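NAD nucleotidase (Haemophilus influenzae, PDB 3ZTV) degrades NAD to adenosine and nicotinamide riboside in the periplasm, and hydrolyses other mono- and dinucleotides, most actively adenosine 5'-monophosphate. Local coordinates at residues Leu100-Phe105 / Thr224-Tyr229. Residues are numbered along the deposited sequence; the frame is centred on the assembly and turned at random.
With ZN (zinc ion), chain B.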
ATOM      1  N   LEU A 100       3.078  18.956   6.644  1.00  4.92           N
ATOM      2  CA  LEU A 100       4.433  18.477   6.908  1.00  5.28           C
ATOM      3  C   LEU A 100       5.166  18.054   5.642  1.00  5.83           C
ATOM      4  O   LEU A 100       4.600  17.360   4.793  1.00  5.63           O
ATOM      5  CB  LEU A 100       4.399  17.299   7.893  1.00  5.96           C
ATOM      6  CG  LEU A 100       3.717  17.528   9.238  1.00  5.49           C
ATOM      7  CD1 LEU A 100       3.661  16.218  10.007  1.00  6.32           C
ATOM      8  CD2 LEU A 100       4.464  18.604  10.024  1.00  6.93           C
ATOM      9  N   GLY A 101       6.419  18.486   5.525  1.00  5.44           N
ATOM     10  CA  GLY A 101       7.309  17.975   4.506  1.00  5.70           C
ATOM     11  C   GLY A 101       8.231  16.897   5.045  1.00  5.17           C
ATOM     12  O   GLY A 101       7.976  16.306   6.119  1.00  6.47           O
ATOM     13  N   ASN A 102       9.291  16.619   4.292  1.00  5.17           N
ATOM     14  CA  ASN A 102      10.260  15.616   4.704  1.00  5.42           C
ATOM     15  C   ASN A 102      11.275  16.184   5.678  1.00  5.40           C
ATOM     16  O   ASN A 102      11.639  15.529   6.663  1.00  5.99           O
ATOM     17  CB  ASN A 102      10.956  14.923   3.517  1.00  5.98           C
ATOM     18  CG  ASN A 102      11.598  15.895   2.544  1.00  4.47           C
ATOM     19  OD1 ASN A 102      10.976  16.859   2.133  1.00  5.64           O
ATOM     20  ND2 ASN A 102      12.832  15.633   2.156  1.00  7.69           N
ATOM     21  N   HIS A 103      11.723  17.409   5.446  1.00  5.05           N
ATOM     22  CA  HIS A 103      12.749  17.994   6.308  1.00  4.44           C
ATOM     23  C   HIS A 103      12.228  18.395   7.680  1.00  5.40           C
ATOM     24  O   HIS A 103      13.014  18.631   8.596  1.00  6.24           O
ATOM     25  CB  HIS A 103      13.446  19.165   5.618  1.00  6.26           C
ATOM     26  CG  HIS A 103      14.418  18.741   4.569  1.00  5.70           C
ATOM     27  ND1 HIS A 103      14.084  18.621   3.242  1.00  7.91           N
ATOM     28  CD2 HIS A 103      15.728  18.411   4.655  1.00  6.10           C
ATOM     29  CE1 HIS A 103      15.144  18.242   2.552  1.00  4.11           C
ATOM     30  NE2 HIS A 103      16.154  18.096   3.391  1.00 10.41           N
ATOM     31  N   GLU A 104      10.911  18.443   7.846  1.00  5.26           N
ATOM     32  CA  GLU A 104      10.342  18.677   9.163  1.00  6.31           C
ATOM     33  C   GLU A 104      10.809  17.628  10.184  1.00  6.24           C
ATOM     34  O   GLU A 104      10.773  17.885  11.388  1.00  6.60           O
ATOM     35  CB  GLU A 104       8.810  18.720   9.091  1.00  7.12           C
ATOM     36  CG  GLU A 104       8.226  20.135   8.964  1.00  7.47           C
ATOM     37  CD  GLU A 104       8.516  20.808   7.636  1.00  6.53           C
ATOM     38  OE1 GLU A 104       8.260  20.190   6.585  1.00  6.87           O
ATOM     39  OE2 GLU A 104       8.982  21.964   7.625  1.00  7.86           O
ATOM     40  N   PHE A 105      11.264  16.467   9.707  1.00  5.68           N
ATOM     41  CA  PHE A 105      11.737  15.398  10.589  1.00  6.31           C
ATOM     42  C   PHE A 105      13.271  15.281  10.682  1.00  7.56           C
ATOM     43  O   PHE A 105      13.773  14.337  11.297  1.00  9.09           O
ATOM     44  CB  PHE A 105      11.123  14.054  10.162  1.00  7.33           C
ATOM     45  CG  PHE A 105       9.656  13.947  10.459  1.00  6.37           C
ATOM     46  CD1 PHE A 105       9.218  13.586  11.723  1.00  7.67           C
ATOM     47  CD2 PHE A 105       8.706  14.217   9.479  1.00  6.46           C
ATOM     48  CE1 PHE A 105       7.862  13.485  12.009  1.00  7.45           C
ATOM     49  CE2 PHE A 105       7.349  14.123   9.760  1.00  6.82           C
ATOM     50  CZ  PHE A 105       6.929  13.749  11.025  1.00  6.76           C
ATOM     51  N   THR A 224       1.324  21.676  -4.348  1.00  4.49           N
ATOM     52  CA  THR A 224       2.493  20.798  -4.271  1.00  4.70           C
ATOM     53  C   THR A 224       3.707  21.383  -3.545  1.00  5.10           C
ATOM     54  O   THR A 224       4.011  22.583  -3.663  1.00  5.20           O
ATOM     55  CB  THR A 224       2.921  20.409  -5.701  1.00  5.66           C
ATOM     56  OG1 THR A 224       1.854  19.686  -6.330  1.00  5.63           O
ATOM     57  CG2 THR A 224       4.171  19.567  -5.735  1.00  6.61           C
ATOM     58  N   GLY A 225       4.400  20.501  -2.828  1.00  4.38           N
ATOM     59  CA  GLY A 225       5.756  20.750  -2.376  1.00  4.76           C
ATOM     60  C   GLY A 225       6.653  19.553  -2.606  1.00  5.21           C
ATOM     61  O   GLY A 225       6.187  18.480  -3.002  1.00  5.62           O
ATOM     62  N   ASP A 226       7.942  19.773  -2.351  1.00  4.66           N
ATOM     63  CA  ASP A 226       9.044  18.789  -2.359  1.00  5.05           C
ATOM     64  C   ASP A 226       9.961  18.812  -3.564  1.00  6.50           C
ATOM     65  O   ASP A 226      11.167  18.593  -3.411  1.00  7.45           O
ATOM     66  CB  ASP A 226       8.622  17.340  -2.061  1.00  5.73           C
ATOM     67  CG  ASP A 226       9.829  16.434  -1.776  1.00  4.63           C
ATOM     68  OD1 ASP A 226      10.550  16.657  -0.784  1.00  5.62           O
ATOM     69  OD2 ASP A 226      10.083  15.481  -2.549  1.00  7.02           O
ATOM     70  N   SER A 227       9.400  19.030  -4.750  1.00  5.21           N
ATOM     71  CA  SER A 227      10.187  19.003  -5.981  1.00  6.05           C
ATOM     72  C   SER A 227      10.894  20.326  -6.311  1.00  5.90           C
ATOM     73  O   SER A 227      11.841  20.331  -7.099  1.00  7.12           O
ATOM     74  CB  SER A 227       9.320  18.536  -7.167  1.00  6.41           C
ATOM     75  OG  SER A 227       7.957  18.970  -7.071  1.00  7.30           O
ATOM     76  N   HIS A 228      10.460  21.431  -5.701  1.00  5.29           N
ATOM     77  CA  HIS A 228      11.106  22.738  -5.896  1.00  5.61           C
ATOM     78  C   HIS A 228      10.970  23.247  -7.357  1.00  6.11           C
ATOM     79  O   HIS A 228      11.755  24.096  -7.808  1.00  6.20           O
ATOM     80  CB  HIS A 228      12.605  22.676  -5.544  1.00  5.93           C
ATOM     81  CG  HIS A 228      12.944  22.538  -4.078  1.00  5.66           C
ATOM     82  ND1 HIS A 228      12.137  21.960  -3.119  1.00  6.67           N
ATOM     83  CD2 HIS A 228      14.082  22.889  -3.438  1.00  4.35           C
ATOM     84  CE1 HIS A 228      12.769  21.984  -1.953  1.00  3.25           C
ATOM     85  NE2 HIS A 228      13.945  22.551  -2.121  1.00  8.65           N
ATOM     86  N   TYR A 229       9.988  22.752  -8.103  1.00  5.16           N
ATOM     87  CA  TYR A 229       9.815  23.167  -9.500  1.00  6.36           C
ATOM     88  C   TYR A 229       9.150  24.526  -9.628  1.00  5.22           C
ATOM     89  O   TYR A 229       8.121  24.797  -8.982  1.00  5.90           O
ATOM     90  CB  TYR A 229       8.948  22.167 -10.265  1.00  6.79           C
ATOM     91  CG  TYR A 229       9.547  20.802 -10.505  1.00  6.82           C
ATOM     92  CD1 TYR A 229      10.909  20.559 -10.359  1.00  9.47           C
ATOM     93  CD2 TYR A 229       8.734  19.744 -10.897  1.00  8.30           C
ATOM     94  CE1 TYR A 229      11.436  19.291 -10.599  1.00 10.62           C
ATOM     95  CE2 TYR A 229       9.250  18.486 -11.146  1.00  8.67           C
ATOM     96  CZ  TYR A 229      10.595  18.262 -10.986  1.00  9.57           C
ATOM     97  OH  TYR A 229      11.105  17.000 -11.222  1.00 14.55           O
TER
HETATM   98 ZN    ZN B1598      10.758  18.249   0.646  1.00  5.13          ZN
HETATM   99  O   HOH W   1      12.164  19.053  -0.539  1.00  5.46           O
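One zinc site of the calcineurin-like phosphoesterase domain joins Asn102, from the Gly-Asn-His-Glu signature loop of this superfamily after strand 97-99, to Asp226, from the Gly-Asp-Ser-His loop after strand 221-224. The two loops share little direct contact surface, and the metal bridges them. Asn102 OD1 binds the zinc at 2.0 Å and Asp226 OD1 binds it at 2.1 Å. The shared metal places Asn102 OD1 and Asp226 OD1 3.0 Å apart as neighbouring ligands. The amide and carboxylate planes stand 84° apart, and the two side chains meet the zinc crossing at about a right angle. Asn102 reaches the ion with CG between the backbone N and carbonyl carbon (chi1 54°), whereas Asp226 extends CG anti to its own N (chi1 -167°). A water is a third ligand: its oxygen lies 2.0 Å from the zinc and donates a hydrogen bond to Asp226 O over 3.1 Å. Asp226 therefore serves the metal directly through its carboxylate and holds the water through its main chain. Asp70 OD2 is another ligand, and Asp70 also binds the second zinc; His203, assigned to this zinc site in a near-identical protein, packs against both Asn102 and Asp226. Within the signature loop Gly101 N donates to Glu104 OE1 at 2.7 Å, on the anti side of the carboxylate. Glu104 OE1 also accepts the N-H of Asp70, while His103 N bonds Asp70 OD1, a second shell that ties the loop to the bridging aspartate. Asp226 binds this zinc through OD1 alone, while OD2 is engaged by Lys163, a salt bridge that would offset part of the negative charge that Asp226 and Asp70 bring to the two-zinc centre.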